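Local coordinates for colicin-B (Escherichia coli, PDB 1RH1), which kills Escherichia coli and closely related bacteria by forming a channel that depolarises the cytoplasmic membrane and dissipates cellular energy, at residues A[413-418]-A[464-469]; A[449-454]-A[458-463]. All coordinates share one frame; numbering follows the deposited sequence.

Interaction 1. Residues A[413-418]-A[464-469]; sequences KTFKAA and FSLTLG
Thr414 and Phe415 lean from a loop onto Leu466 of helix 457-472, within a predicted transmembrane segment. The loop joins helices 401-406 and 420-435 of the pore-forming domain. Thr414 comes first. Its methyl CG2 lies anti to the backbone N, and this carries it toward the helix, where it stands 4.1 Å from CD1 of Leu466. Thr414 also rests on Val321 of the long helix 291-340.

Phe415 makes the closer approach. It and Leu466 reach for each other from opposite directions. The far end of the ring does the touching: CZ lies 3.4 Å from CD1 of Leu466, and CE1 lies 3.7 Å from the same methyl. Tyr420, at the start of helix 420-435, stacks with the Phe415 ring. On the helix side, a single methyl branch of Leu466 therefore receives both loop residues. The leucine also touches Thr325 and Val328 of helix 291-340.

No hydrogen bond crosses between 413-418 and 464-469. All three touching residues are buried, and their contacts are carbon to carbon. Between these two segments the loop meets the helix through a small apolar contact, made without directional bonds.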
# COMPACT_ATOMS: atom_id res chain seq x y z
N LYS A 413 -5.51 22.42 -5.76
CA LYS A 413 -4.16 21.80 -5.71
C LYS A 413 -3.81 21.06 -7.03
O LYS A 413 -3.08 20.07 -7.13
CB LYS A 413 -4.13 20.84 -4.49
CG LYS A 413 -3.25 21.25 -3.30
CD LYS A 413 -3.67 20.42 -2.09
CE LYS A 413 -4.67 21.16 -1.19
NZ LYS A 413 -5.89 21.53 -1.88
N THR A 414 -4.34 21.70 -8.05
CA THR A 414 -4.40 21.25 -9.42
C THR A 414 -3.11 21.31 -10.29
O THR A 414 -2.89 22.41 -10.81
CB THR A 414 -5.55 22.09 -10.02
OG1 THR A 414 -6.61 22.14 -9.07
CG2 THR A 414 -6.05 21.49 -11.31
N PHE A 415 -2.26 20.25 -10.48
CA PHE A 415 -1.08 20.01 -11.38
C PHE A 415 0.34 19.79 -10.79
O PHE A 415 0.77 18.64 -10.91
CB PHE A 415 -0.79 21.11 -12.48
CG PHE A 415 -1.83 21.55 -13.51
CD1 PHE A 415 -2.52 20.62 -14.28
CD2 PHE A 415 -2.10 22.92 -13.63
CE1 PHE A 415 -3.50 21.08 -15.17
CE2 PHE A 415 -3.07 23.37 -14.53
CZ PHE A 415 -3.77 22.45 -15.30
N LYS A 416 1.04 20.86 -10.28
CA LYS A 416 2.36 21.06 -9.59
C LYS A 416 3.42 21.92 -10.35
O LYS A 416 3.71 21.64 -11.51
CB LYS A 416 3.08 19.71 -9.24
CG LYS A 416 4.22 19.65 -8.19
CD LYS A 416 3.80 19.91 -6.72
CE LYS A 416 3.08 18.77 -5.99
NZ LYS A 416 2.40 19.20 -4.77
N ALA A 417 4.03 22.98 -9.75
CA ALA A 417 5.04 23.90 -10.34
C ALA A 417 4.78 24.76 -11.58
O ALA A 417 4.55 24.20 -12.66
CB ALA A 417 6.33 23.14 -10.68
N ALA A 418 4.83 26.12 -11.52
CA ALA A 418 4.57 27.00 -12.68
C ALA A 418 5.66 27.21 -13.77
O ALA A 418 6.38 28.20 -13.98
CB ALA A 418 4.15 28.32 -12.11
N PHE A 464 -4.55 20.54 -21.03
CA PHE A 464 -5.04 20.91 -22.33
C PHE A 464 -6.51 21.19 -22.31
O PHE A 464 -6.99 22.17 -22.88
CB PHE A 464 -4.77 19.81 -23.29
CG PHE A 464 -5.20 20.13 -24.70
CD1 PHE A 464 -4.52 21.11 -25.43
CD2 PHE A 464 -6.27 19.45 -25.27
CE1 PHE A 464 -4.93 21.38 -26.73
CE2 PHE A 464 -6.66 19.73 -26.57
CZ PHE A 464 -5.99 20.70 -27.30
N SER A 465 -7.23 20.27 -21.67
CA SER A 465 -8.68 20.39 -21.56
C SER A 465 -9.06 21.54 -20.65
O SER A 465 -9.93 22.31 -21.02
CB SER A 465 -9.27 19.12 -21.02
OG SER A 465 -8.94 18.04 -21.88
N LEU A 466 -8.42 21.70 -19.49
CA LEU A 466 -8.61 22.83 -18.61
C LEU A 466 -8.29 24.14 -19.29
O LEU A 466 -9.15 25.01 -19.28
CB LEU A 466 -7.74 22.74 -17.41
CG LEU A 466 -8.14 21.78 -16.34
CD1 LEU A 466 -7.11 21.86 -15.24
CD2 LEU A 466 -9.48 22.17 -15.76
N THR A 467 -7.11 24.34 -19.91
CA THR A 467 -6.78 25.58 -20.60
C THR A 467 -7.82 25.90 -21.66
O THR A 467 -8.23 27.06 -21.73
CB THR A 467 -5.39 25.49 -21.30
OG1 THR A 467 -4.42 25.19 -20.31
CG2 THR A 467 -5.00 26.78 -21.99
N LEU A 468 -8.30 24.92 -22.46
CA LEU A 468 -9.31 25.21 -23.47
C LEU A 468 -10.70 25.52 -22.92
O LEU A 468 -11.33 26.49 -23.32
CB LEU A 468 -9.44 24.05 -24.44
CG LEU A 468 -8.30 23.63 -25.31
CD1 LEU A 468 -8.85 22.85 -26.48
CD2 LEU A 468 -7.57 24.83 -25.86
N GLY A 469 -11.18 24.70 -21.97
CA GLY A 469 -12.51 24.80 -21.40
C GLY A 469 -12.65 26.01 -20.51
O GLY A 469 -13.52 26.84 -20.75

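Interaction 2. Residues A[449-454]-A[458-463]; sequences SWVISG and AVALSL
Trp450 lies against Ala460 and Leu463 across a helical hairpin. Helix 441-452 ends here, and helix 457-472 begins after a short turn. From CB of Trp450 the side chain turns beside the backbone N, with CG anti to the carbonyl carbon (chi1 -62°). The benzene half of the indole is thereby laid against the second helix. CE3 meets the Ala460 methyl, CB, at 3.9 Å. Next along the rim, CZ3 lies 3.6 Å from Ala460 O, which sits at the ring edge, in its plane. CH2, further out, is 3.8 Å from CD2 of Leu463.

That methyl lies over one face of the indole, above its six-membered ring. CD2 of Leu463 stands 3.9 Å from the centroid of the Trp450 six-membered ring and 16° off its normal, a CH-pi contact. The two side chains cross at about a right angle. On the pyrrole side, Trp450 NE1 makes a weak hydrogen bond to Glu446.

Val451 adds a smaller contact. Its CG2 is 3.9 Å from CB of Ala460, so the alanine methyl meets both Trp450 and Val451. Gly454 is the C-prime residue of a Schellman motif that ends helix 441-452: Gly454 N bonds to Val451 O, and Met455 N bonds to Trp450 O. The next helix starts at residue 457, and the chain doubles back to pack on the first.

No hydrogen bond joins 449-454 to 458-463. The contact is mainly apolar. It rests on shape and on the CH-pi contact, with one backbone carbonyl oxygen at the ring edge.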
# COMPACT_ATOMS: atom_id res chain seq x y z
N SER A 449 4.28 16.65 -27.18
CA SER A 449 5.56 17.04 -26.60
C SER A 449 5.57 16.87 -25.10
O SER A 449 6.53 16.33 -24.57
CB SER A 449 5.88 18.49 -26.80
OG SER A 449 5.92 18.81 -28.17
N TRP A 450 4.48 17.27 -24.43
CA TRP A 450 4.38 17.18 -22.98
C TRP A 450 4.48 15.77 -22.49
O TRP A 450 5.16 15.55 -21.49
CB TRP A 450 3.07 17.69 -22.44
CG TRP A 450 2.79 19.14 -22.70
CD1 TRP A 450 3.75 20.08 -22.96
CD2 TRP A 450 1.54 19.66 -22.68
NE1 TRP A 450 3.12 21.21 -23.10
CE2 TRP A 450 1.80 21.01 -22.94
CE3 TRP A 450 0.26 19.19 -22.48
CZ2 TRP A 450 0.74 21.91 -22.99
CZ3 TRP A 450 -0.79 20.10 -22.53
CH2 TRP A 450 -0.55 21.44 -22.79
N VAL A 451 3.81 14.85 -23.21
CA VAL A 451 3.86 13.44 -22.85
C VAL A 451 5.27 12.91 -23.10
O VAL A 451 5.93 12.46 -22.15
CB VAL A 451 2.84 12.63 -23.67
CG1 VAL A 451 2.85 11.23 -23.15
CG2 VAL A 451 1.43 13.12 -23.50
N ILE A 452 5.77 13.03 -24.34
CA ILE A 452 7.11 12.59 -24.71
C ILE A 452 8.19 13.09 -23.76
O ILE A 452 8.94 12.26 -23.25
CB ILE A 452 7.38 13.05 -26.16
CG1 ILE A 452 6.52 12.19 -27.05
CG2 ILE A 452 8.84 12.94 -26.57
CD1 ILE A 452 6.28 12.76 -28.47
N SER A 453 8.27 14.39 -23.44
CA SER A 453 9.31 14.82 -22.51
C SER A 453 9.03 14.41 -21.07
O SER A 453 9.69 14.89 -20.15
CB SER A 453 9.47 16.32 -22.62
OG SER A 453 10.00 16.64 -23.91
N GLY A 454 8.04 13.51 -20.86
CA GLY A 454 7.83 12.91 -19.55
C GLY A 454 6.55 13.13 -18.74
O GLY A 454 6.55 12.65 -17.60
N ALA A 458 -2.68 11.42 -18.57
CA ALA A 458 -3.80 11.99 -17.84
C ALA A 458 -3.55 13.44 -17.43
O ALA A 458 -4.40 14.28 -17.72
CB ALA A 458 -4.06 11.15 -16.60
N VAL A 459 -2.39 13.79 -16.84
CA VAL A 459 -2.05 15.17 -16.50
C VAL A 459 -1.97 16.01 -17.79
O VAL A 459 -2.45 17.15 -17.83
CB VAL A 459 -0.70 15.20 -15.75
CG1 VAL A 459 -0.41 16.57 -15.21
CG2 VAL A 459 -0.74 14.33 -14.55
N ALA A 460 -1.42 15.50 -18.91
CA ALA A 460 -1.37 16.28 -20.13
C ALA A 460 -2.74 16.49 -20.75
O ALA A 460 -2.95 17.48 -21.45
CB ALA A 460 -0.51 15.59 -21.16
N LEU A 461 -3.68 15.57 -20.52
CA LEU A 461 -5.04 15.73 -20.99
C LEU A 461 -5.73 16.82 -20.19
O LEU A 461 -6.45 17.65 -20.75
CB LEU A 461 -5.87 14.49 -20.81
CG LEU A 461 -6.52 13.83 -22.02
CD1 LEU A 461 -7.50 12.84 -21.46
CD2 LEU A 461 -7.24 14.80 -22.94
N SER A 462 -5.52 16.86 -18.87
CA SER A 462 -6.15 17.84 -18.01
C SER A 462 -5.74 19.25 -18.37
O SER A 462 -6.61 19.99 -18.80
CB SER A 462 -5.80 17.56 -16.61
OG SER A 462 -6.54 16.39 -16.32
N LEU A 463 -4.46 19.64 -18.27
CA LEU A 463 -3.96 20.95 -18.68
C LEU A 463 -4.48 21.40 -20.03
O LEU A 463 -4.90 22.54 -20.15
CB LEU A 463 -2.46 20.86 -18.71
CG LEU A 463 -1.57 21.99 -19.13
CD1 LEU A 463 -1.74 23.20 -18.26
CD2 LEU A 463 -0.15 21.50 -18.99

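Both interactions use helix 457-472, which carries most of a predicted transmembrane segment in the pore-forming domain. Their centres are about 11 Å apart. Interaction 2 joins this helix to its immediate predecessor, while interaction 1 brings in a loop from much earlier in the chain. The contacts also touch directly. Phe415 CE1 of interaction 1 lies 3.5 Å from Leu463 CA of interaction 2, and Phe464 CB packs 4.1 Å from Trp450 CZ3. Leu463 therefore borders both aromatic residues, Phe415 and Trp450. Helix 420-435 links the two as well: its Tyr420 stacks with Phe415 and touches Leu463. The two contacts run into one another as one mainly apolar packing region in the interior of the domain.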